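Local atomic coordinates of cytosolic iron-sulfur protein assembly protein 1 (Saccharomyces cerevisiae, PDB entry 2HES), a protein that serves as an essential WD40 beta-propeller component of the cytosolic iron-sulfur protein assembly machinery, required for the maturation of extramitochondrial iron-sulfur proteins. Residues 274-279 with 283-288; 191-196 with 237-242. All coordinates share one frame; numbering follows the deposited sequence.

Contact 1 of 2, residues 274-279 with 283-288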
ATOM      1  N   ALA A 274     -15.335  -3.967   2.779  1.00 22.16           N
ATOM      2  CA  ALA A 274     -15.903  -5.073   2.014  1.00 21.53           C
ATOM      3  C   ALA A 274     -14.834  -6.081   1.646  1.00 22.05           C
ATOM      4  O   ALA A 274     -13.662  -5.701   1.458  1.00 20.47           O
ATOM      5  CB  ALA A 274     -16.561  -4.557   0.750  1.00 22.51           C
ATOM      6  N   VAL A 275     -15.255  -7.337   1.525  1.00 21.17           N
ATOM      7  CA  VAL A 275     -14.424  -8.442   1.048  1.00 21.67           C
ATOM      8  C   VAL A 275     -15.129  -9.071  -0.142  1.00 22.22           C
ATOM      9  O   VAL A 275     -16.346  -9.269  -0.098  1.00 22.48           O
ATOM     10  CB  VAL A 275     -14.184  -9.511   2.159  1.00 21.26           C
ATOM     11  CG1 VAL A 275     -13.302 -10.666   1.661  1.00 22.71           C
ATOM     12  CG2 VAL A 275     -13.571  -8.826   3.388  1.00 21.77           C
ATOM     13  N   TYR A 276     -14.347  -9.429  -1.157  1.00 21.57           N
ATOM     14  CA  TYR A 276     -14.844 -10.010  -2.416  1.00 20.38           C
ATOM     15  C   TYR A 276     -14.161 -11.332  -2.727  1.00 21.35           C
ATOM     16  O   TYR A 276     -12.960 -11.504  -2.465  1.00 20.62           O
ATOM     17  CB  TYR A 276     -14.549  -9.063  -3.576  1.00 20.79           C
ATOM     18  CG  TYR A 276     -14.844  -7.620  -3.336  1.00 19.49           C
ATOM     19  CD1 TYR A 276     -16.061  -7.054  -3.752  1.00 18.80           C
ATOM     20  CD2 TYR A 276     -13.909  -6.782  -2.700  1.00 18.06           C
ATOM     21  CE1 TYR A 276     -16.310  -5.690  -3.571  1.00 17.21           C
ATOM     22  CE2 TYR A 276     -14.155  -5.414  -2.511  1.00 17.73           C
ATOM     23  CZ  TYR A 276     -15.365  -4.883  -2.907  1.00 18.13           C
ATOM     24  OH  TYR A 276     -15.594  -3.533  -2.744  1.00 18.12           O
ATOM     25  N   GLU A 277     -14.899 -12.265  -3.319  1.00 20.93           N
ATOM     26  CA  GLU A 277     -14.334 -13.572  -3.626  1.00 21.44           C
ATOM     27  C   GLU A 277     -14.633 -13.901  -5.093  1.00 20.88           C
ATOM     28  O   GLU A 277     -15.716 -13.585  -5.575  1.00 20.51           O
ATOM     29  CB  GLU A 277     -14.955 -14.643  -2.692  1.00 21.24           C
ATOM     30  CG  GLU A 277     -14.433 -16.037  -2.942  1.00 22.82           C
ATOM     31  CD  GLU A 277     -15.216 -17.093  -2.195  1.00 23.87           C
ATOM     32  OE1 GLU A 277     -16.459 -16.942  -2.056  1.00 26.69           O
ATOM     33  OE2 GLU A 277     -14.579 -18.064  -1.723  1.00 29.15           O
ATOM     34  N   GLU A 278     -13.666 -14.516  -5.791  1.00 21.26           N
ATOM     35  CA  GLU A 278     -13.799 -14.880  -7.205  1.00 21.57           C
ATOM     36  C   GLU A 278     -14.097 -16.368  -7.286  1.00 23.04           C
ATOM     37  O   GLU A 278     -13.282 -17.205  -6.862  1.00 24.36           O
ATOM     38  CB  GLU A 278     -12.486 -14.566  -7.960  1.00 21.84           C
ATOM     39  CG  GLU A 278     -12.596 -14.610  -9.458  1.00 19.51           C
ATOM     40  CD  GLU A 278     -11.259 -14.443 -10.168  1.00 23.49           C
ATOM     41  OE1 GLU A 278     -10.220 -14.858  -9.595  1.00 25.36           O
ATOM     42  OE2 GLU A 278     -11.274 -13.922 -11.298  1.00 23.14           O
ATOM     43  N   VAL A 279     -15.264 -16.690  -7.831  1.00 24.02           N
ATOM     44  CA  VAL A 279     -15.687 -18.080  -7.996  1.00 25.59           C
ATOM     45  C   VAL A 279     -16.264 -18.232  -9.387  1.00 25.91           C
ATOM     46  O   VAL A 279     -17.107 -17.429  -9.798  1.00 25.48           O
ATOM     47  CB  VAL A 279     -16.774 -18.468  -6.973  1.00 25.78           C
ATOM     48  CG1 VAL A 279     -17.050 -19.978  -7.033  1.00 26.66           C
ATOM     49  CG2 VAL A 279     -16.401 -18.049  -5.558  1.00 25.01           C
ATOM     50  N   TRP A 283     -16.775 -12.172  -9.643  1.00 23.05           N
ATOM     51  CA  TRP A 283     -16.614 -11.649  -8.302  1.00 21.27           C
ATOM     52  C   TRP A 283     -17.965 -11.401  -7.612  1.00 22.20           C
ATOM     53  O   TRP A 283     -18.938 -10.905  -8.235  1.00 20.97           O
ATOM     54  CB  TRP A 283     -15.802 -10.340  -8.301  1.00 21.21           C
ATOM     55  CG  TRP A 283     -14.359 -10.508  -8.718  1.00 18.92           C
ATOM     56  CD1 TRP A 283     -13.852 -10.357  -9.982  1.00 20.66           C
ATOM     57  CD2 TRP A 283     -13.261 -10.875  -7.889  1.00 18.51           C
ATOM     58  NE1 TRP A 283     -12.498 -10.584  -9.976  1.00 19.32           N
ATOM     59  CE2 TRP A 283     -12.109 -10.898  -8.699  1.00 18.67           C
ATOM     60  CE3 TRP A 283     -13.126 -11.129  -6.517  1.00 19.92           C
ATOM     61  CZ2 TRP A 283     -10.830 -11.240  -8.194  1.00 19.65           C
ATOM     62  CZ3 TRP A 283     -11.876 -11.467  -6.020  1.00 19.49           C
ATOM     63  CH2 TRP A 283     -10.733 -11.493  -6.856  1.00 20.96           C
ATOM     64  N   LYS A 284     -18.011 -11.720  -6.322  1.00 22.18           N
ATOM     65  CA  LYS A 284     -19.154 -11.424  -5.463  1.00 23.07           C
ATOM     66  C   LYS A 284     -18.630 -10.814  -4.187  1.00 22.89           C
ATOM     67  O   LYS A 284     -17.503 -11.086  -3.787  1.00 22.64           O
ATOM     68  CB  LYS A 284     -19.917 -12.700  -5.104  1.00 23.90           C
ATOM     69  CG  LYS A 284     -20.675 -13.287  -6.276  1.00 25.91           C
ATOM     70  CD  LYS A 284     -21.612 -14.429  -5.841  1.00 27.67           C
ATOM     71  CE  LYS A 284     -22.341 -14.995  -7.085  1.00 33.41           C
ATOM     72  NZ  LYS A 284     -22.814 -16.421  -6.951  1.00 36.91           N
ATOM     73  N   VAL A 285     -19.447  -9.981  -3.549  1.00 23.19           N
ATOM     74  CA  VAL A 285     -19.186  -9.568  -2.189  1.00 24.12           C
ATOM     75  C   VAL A 285     -19.291 -10.790  -1.286  1.00 25.73           C
ATOM     76  O   VAL A 285     -20.357 -11.447  -1.209  1.00 26.38           O
ATOM     77  CB  VAL A 285     -20.156  -8.442  -1.740  1.00 24.09           C
ATOM     78  CG1 VAL A 285     -19.926  -8.094  -0.276  1.00 24.78           C
ATOM     79  CG2 VAL A 285     -20.017  -7.214  -2.658  1.00 24.79           C
ATOM     80  N   PHE A 286     -18.164 -11.125  -0.661  1.00 25.83           N
ATOM     81  CA  PHE A 286     -18.035 -12.193   0.299  1.00 26.45           C
ATOM     82  C   PHE A 286     -18.591 -11.754   1.674  1.00 27.03           C
ATOM     83  O   PHE A 286     -19.310 -12.516   2.326  1.00 29.26           O
ATOM     84  CB  PHE A 286     -16.542 -12.595   0.422  1.00 26.77           C
ATOM     85  CG  PHE A 286     -16.291 -13.853   1.219  1.00 27.51           C
ATOM     86  CD1 PHE A 286     -16.635 -15.099   0.728  1.00 32.20           C
ATOM     87  CD2 PHE A 286     -15.669 -13.782   2.465  1.00 30.36           C
ATOM     88  CE1 PHE A 286     -16.384 -16.253   1.476  1.00 30.66           C
ATOM     89  CE2 PHE A 286     -15.402 -14.935   3.211  1.00 29.29           C
ATOM     90  CZ  PHE A 286     -15.757 -16.159   2.720  1.00 30.65           C
ATOM     91  N   ALA A 287     -18.258 -10.544   2.101  1.00 27.58           N
ATOM     92  CA  ALA A 287     -18.720  -9.961   3.376  1.00 27.36           C
ATOM     93  C   ALA A 287     -18.594  -8.456   3.306  1.00 27.56           C
ATOM     94  O   ALA A 287     -17.775  -7.937   2.544  1.00 27.65           O
ATOM     95  CB  ALA A 287     -17.895 -10.504   4.550  1.00 27.62           C
ATOM     96  N   LYS A 288     -19.389  -7.737   4.093  1.00 27.83           N
ATOM     97  CA  LYS A 288     -19.218  -6.293   4.246  1.00 28.35           C
ATOM     98  C   LYS A 288     -19.697  -5.765   5.585  1.00 28.90           C
ATOM     99  O   LYS A 288     -20.531  -6.397   6.232  1.00 29.23           O
ATOM    100  CB  LYS A 288     -19.847  -5.497   3.097  1.00 30.30           C
ATOM    101  CG  LYS A 288     -21.360  -5.616   2.962  1.00 32.32           C
ATOM    102  CD  LYS A 288     -21.827  -4.997   1.669  1.00 35.40           C
ATOM    103  CE  LYS A 288     -22.181  -3.531   1.817  1.00 37.39           C
ATOM    104  NZ  LYS A 288     -23.400  -3.193   0.969  1.00 35.64           N
TER

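Contact 2 of 2, residues 191-196 with 237-242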
ATOM      1  N   ALA A 191       3.408  -0.269 -19.078  1.00 16.82           N
ATOM      2  CA  ALA A 191       1.944  -0.168 -19.344  1.00 15.33           C
ATOM      3  C   ALA A 191       1.290   0.969 -18.605  1.00 16.44           C
ATOM      4  O   ALA A 191       1.685   1.313 -17.514  1.00 16.35           O
ATOM      5  CB  ALA A 191       1.277  -1.501 -18.977  1.00 16.54           C
ATOM      6  N   VAL A 192       0.274   1.558 -19.213  1.00 16.06           N
ATOM      7  CA  VAL A 192      -0.532   2.570 -18.586  1.00 17.08           C
ATOM      8  C   VAL A 192      -1.947   1.953 -18.576  1.00 16.90           C
ATOM      9  O   VAL A 192      -2.484   1.579 -19.649  1.00 17.31           O
ATOM     10  CB  VAL A 192      -0.552   3.876 -19.396  1.00 18.59           C
ATOM     11  CG1 VAL A 192      -1.378   4.916 -18.655  1.00 18.74           C
ATOM     12  CG2 VAL A 192       0.869   4.370 -19.721  1.00 19.28           C
ATOM     13  N   LEU A 193      -2.483   1.774 -17.380  1.00 17.11           N
ATOM     14  CA  LEU A 193      -3.811   1.215 -17.141  1.00 17.06           C
ATOM     15  C   LEU A 193      -4.824   2.364 -17.088  1.00 17.59           C
ATOM     16  O   LEU A 193      -4.962   3.038 -16.059  1.00 15.03           O
ATOM     17  CB  LEU A 193      -3.849   0.410 -15.839  1.00 17.32           C
ATOM     18  CG  LEU A 193      -2.911  -0.812 -15.759  1.00 20.17           C
ATOM     19  CD1 LEU A 193      -3.024  -1.639 -14.525  1.00 15.01           C
ATOM     20  CD2 LEU A 193      -3.182  -1.661 -16.873  1.00 23.42           C
ATOM     21  N   ASN A 194      -5.508   2.556 -18.221  1.00 17.70           N
ATOM     22  CA  ASN A 194      -6.437   3.656 -18.461  1.00 18.88           C
ATOM     23  C   ASN A 194      -7.836   3.110 -18.274  1.00 19.08           C
ATOM     24  O   ASN A 194      -8.183   2.065 -18.858  1.00 19.82           O
ATOM     25  CB  ASN A 194      -6.326   4.101 -19.906  1.00 19.80           C
ATOM     26  CG  ASN A 194      -5.077   4.855 -20.192  1.00 25.50           C
ATOM     27  OD1 ASN A 194      -4.692   5.742 -19.430  1.00 32.73           O
ATOM     28  ND2 ASN A 194      -4.439   4.542 -21.323  1.00 33.32           N
ATOM     29  N   GLY A 195      -8.628   3.787 -17.452  1.00 19.17           N
ATOM     30  CA  GLY A 195     -10.030   3.432 -17.312  1.00 19.08           C
ATOM     31  C   GLY A 195     -10.734   4.086 -16.137  1.00 18.88           C
ATOM     32  O   GLY A 195     -11.945   4.423 -16.214  1.00 16.38           O
ATOM     33  N   HIS A 196     -10.027   4.236 -15.014  1.00 17.88           N
ATOM     34  CA  HIS A 196     -10.682   4.858 -13.876  1.00 16.87           C
ATOM     35  C   HIS A 196     -11.012   6.303 -14.289  1.00 16.52           C
ATOM     36  O   HIS A 196     -10.326   6.922 -15.133  1.00 16.38           O
ATOM     37  CB  HIS A 196      -9.779   4.876 -12.620  1.00 16.76           C
ATOM     38  CG  HIS A 196      -9.803   3.611 -11.818  1.00 15.01           C
ATOM     39  ND1 HIS A 196     -10.939   3.117 -11.212  1.00 14.27           N
ATOM     40  CD2 HIS A 196      -8.796   2.760 -11.476  1.00 14.59           C
ATOM     41  CE1 HIS A 196     -10.638   2.007 -10.560  1.00 18.20           C
ATOM     42  NE2 HIS A 196      -9.349   1.776 -10.704  1.00 13.57           N
ATOM     43  N   GLN A 237       3.879  -4.063 -22.151  1.00 17.91           N
ATOM     44  CA  GLN A 237       2.896  -5.047 -21.672  1.00 16.57           C
ATOM     45  C   GLN A 237       1.505  -4.621 -22.043  1.00 16.68           C
ATOM     46  O   GLN A 237       1.137  -3.459 -21.834  1.00 16.41           O
ATOM     47  CB  GLN A 237       2.969  -5.187 -20.152  1.00 17.15           C
ATOM     48  CG  GLN A 237       4.310  -5.786 -19.653  1.00 15.59           C
ATOM     49  CD  GLN A 237       4.336  -6.058 -18.158  1.00 17.01           C
ATOM     50  OE1 GLN A 237       3.436  -5.650 -17.421  1.00 15.88           O
ATOM     51  NE2 GLN A 237       5.396  -6.773 -17.699  1.00 15.36           N
ATOM     52  N   GLU A 238       0.723  -5.567 -22.546  1.00 15.70           N
ATOM     53  CA  GLU A 238      -0.678  -5.333 -22.849  1.00 18.00           C
ATOM     54  C   GLU A 238      -1.484  -5.735 -21.638  1.00 18.38           C
ATOM     55  O   GLU A 238      -1.339  -6.831 -21.128  1.00 17.99           O
ATOM     56  CB  GLU A 238      -1.100  -6.133 -24.073  1.00 19.59           C
ATOM     57  CG  GLU A 238      -0.183  -5.872 -25.269  1.00 24.84           C
ATOM     58  CD  GLU A 238      -0.758  -6.308 -26.600  1.00 37.12           C
ATOM     59  OE1 GLU A 238      -1.905  -6.843 -26.643  1.00 41.08           O
ATOM     60  OE2 GLU A 238      -0.047  -6.130 -27.616  1.00 40.98           O
ATOM     61  N   TRP A 239      -2.341  -4.836 -21.184  1.00 19.70           N
ATOM     62  CA  TRP A 239      -3.134  -5.067 -19.986  1.00 19.09           C
ATOM     63  C   TRP A 239      -4.582  -4.570 -20.273  1.00 19.16           C
ATOM     64  O   TRP A 239      -4.753  -3.553 -21.000  1.00 18.23           O
ATOM     65  CB  TRP A 239      -2.404  -4.307 -18.844  1.00 21.30           C
ATOM     66  CG  TRP A 239      -2.539  -4.871 -17.573  1.00 25.00           C
ATOM     67  CD1 TRP A 239      -3.729  -5.018 -16.960  1.00 26.51           C
ATOM     68  CD2 TRP A 239      -1.530  -5.373 -16.627  1.00 18.85           C
ATOM     69  NE1 TRP A 239      -3.562  -5.571 -15.733  1.00 28.33           N
ATOM     70  CE2 TRP A 239      -2.249  -5.807 -15.493  1.00 19.91           C
ATOM     71  CE3 TRP A 239      -0.112  -5.527 -16.631  1.00 18.20           C
ATOM     72  CZ2 TRP A 239      -1.648  -6.352 -14.372  1.00 19.47           C
ATOM     73  CZ3 TRP A 239       0.491  -6.079 -15.483  1.00 18.99           C
ATOM     74  CH2 TRP A 239      -0.300  -6.498 -14.382  1.00 18.80           C
ATOM     75  N   VAL A 240      -5.607  -5.275 -19.771  1.00 17.58           N
ATOM     76  CA  VAL A 240      -7.019  -4.793 -19.900  1.00 16.93           C
ATOM     77  C   VAL A 240      -7.688  -4.851 -18.541  1.00 17.05           C
ATOM     78  O   VAL A 240      -7.233  -5.578 -17.697  1.00 16.58           O
ATOM     79  CB  VAL A 240      -7.872  -5.610 -20.907  1.00 16.63           C
ATOM     80  CG1 VAL A 240      -7.266  -5.454 -22.318  1.00 19.14           C
ATOM     81  CG2 VAL A 240      -8.078  -7.118 -20.424  1.00 17.26           C
ATOM     82  N   CYS A 241      -8.744  -4.052 -18.331  1.00 15.85           N
ATOM     83  CA  CYS A 241      -9.532  -4.169 -17.115  1.00 15.39           C
ATOM     84  C   CYS A 241     -10.506  -5.318 -17.369  1.00 16.25           C
ATOM     85  O   CYS A 241     -11.324  -5.246 -18.322  1.00 15.33           O
ATOM     86  CB  CYS A 241     -10.310  -2.872 -16.873  1.00 15.78           C
ATOM     87  SG  CYS A 241     -11.390  -3.108 -15.483  1.00 18.48           S
ATOM     88  N   GLU A 242     -10.360  -6.400 -16.620  1.00 16.57           N
ATOM     89  CA  GLU A 242     -11.228  -7.551 -16.842  1.00 18.22           C
ATOM     90  C   GLU A 242     -12.526  -7.539 -16.066  1.00 18.90           C
ATOM     91  O   GLU A 242     -13.460  -8.204 -16.449  1.00 18.64           O
ATOM     92  CB  GLU A 242     -10.463  -8.803 -16.505  1.00 20.06           C
ATOM     93  CG  GLU A 242     -10.459  -9.147 -15.099  1.00 23.28           C
ATOM     94  CD  GLU A 242     -10.092 -10.618 -14.900  1.00 23.55           C
ATOM     95  OE1 GLU A 242     -10.677 -11.542 -15.477  1.00 30.71           O
ATOM     96  OE2 GLU A 242      -9.150 -10.826 -14.197  1.00 20.28           O
TER
HETATM   97  O   HOH W   1      -3.663  -0.951 -20.297  1.00 31.93           O

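Contact 1 of 2, residues 274-279 with 283-288
Both Val-275 and Glu-277 form hydrogen-bonded pairs with the antiparallel strand 283-288, one regular, the other widened by a bulge. Glu-277 and Lys-284 make the regular one, Glu-277 N to Lys-284 O being 2.9 Å. Opposite Val-275 stand two residues, Phe-286 and Ala-287, in a classic beta bulge: Val-275 O accepts from Phe-286 N (2.7 Å) and from Ala-287 N (3.2 Å), both arriving at the same face of its carbonyl plane. Val-275 N returns a nearly straight bond to Ala-287 O.

Side-chain packing flanks the ladder. Glu-278 and Trp-283, a non-hydrogen-bonded pair, point to the same face of the sheet: Glu-278 CB sits 3.5 Å from the centroid of the Trp-283 six-membered ring, a CH-pi contact just 2° off the normal. An extended chain carries the carboxylate on across the indole, stacked 14° from its plane, while OE2 makes a salt bridge with Arg-213. Glutamate thus supplies methylenes for the ring and charge for the arginine. Val-275 CG1 and Phe-286 CB lie side by side, pointing the same way (4.0 Å), beta-branched bulk suiting the buried strand position of the valine.

The hairpin forms the outer half of the four-stranded blade 253-289. Tyr-276 and Trp-283 pack on Ile-264 of the next strand inward and on Leu-245, and Tyr-276 OH hydrogen-bonds Ser-266.

Contact 2 of 2, residues 191-196 with 237-242
Leu-193 reaches Trp-239 because its CG stands anti to the carbonyl carbon (chi1 -61°) and its CD1 anti to CA, which carries both methyl groups down to one face of the indole. Trp-239 has a chi1 of -149°, some 30° short of a full anti arrangement, a rotation that turns the face of the indole to the two methyls.

Both leucine methyls lie over the same face, at the pyrrole end. CD2 comes down close to the root of the ring, 3.3 Å from Trp-239 CG and 3.4 Å from Trp-239 CB, which is tight packing for carbon on carbon. CD1 lies over the five-membered ring in a CH-pi contact, 4.2 Å from its centroid. A branched aliphatic side chain suits this place, since two methyls spread over a flat surface better than one could. In the ring plane, at the far edge, Gln-237 OE1 approaches Trp-239 CZ3 (3.6 Å).

Nearer the start of both segments, Ala-191 turns its methyl toward the other strand, with CB 3.5 Å from Gln-237 O; a small residue fits such close backbones. No direct hydrogen bond joins the segments here. Instead a water links Val-192 O and Trp-239 O, at 2.9 Å from each, so two backbone carbonyls that could not bond to each other share a partner.

Strands 186-193 and 237-244 are the outermost strands of successive propeller blades, and Leu-193 and Trp-239 both rest on Leu-214 of the second blade. Just beyond, His-196 of the Gly-His pair hydrogen-bonds Ser-216 and Asp-220, consistent with the structural network of WD40 repeats, while Ala-191 and Leu-193 stay bonded to strand 177-183.

Overall arrangement
Both contacts involve the outermost strand of a propeller blade, but they do different work. Contact 1 is a hairpin within one blade, partly buried, and rests on a ladder of backbone hydrogen bonds, with the charged side chains and Phe-286 at least partly exposed, while Ala-274, Val-275, Tyr-276 and Ala-287 are buried. Contact 2 is smaller and buried; it joins two successive blades through apolar side chains, without a backbone ladder of its own. Their centres lie 22 Å apart and they do not touch, yet Arg-213 connects their surroundings: its NH1 forms salt bridges with Glu-278 of contact 1 and with Glu-242, in segment 237-242 of contact 2, linking neighbouring blades by charge.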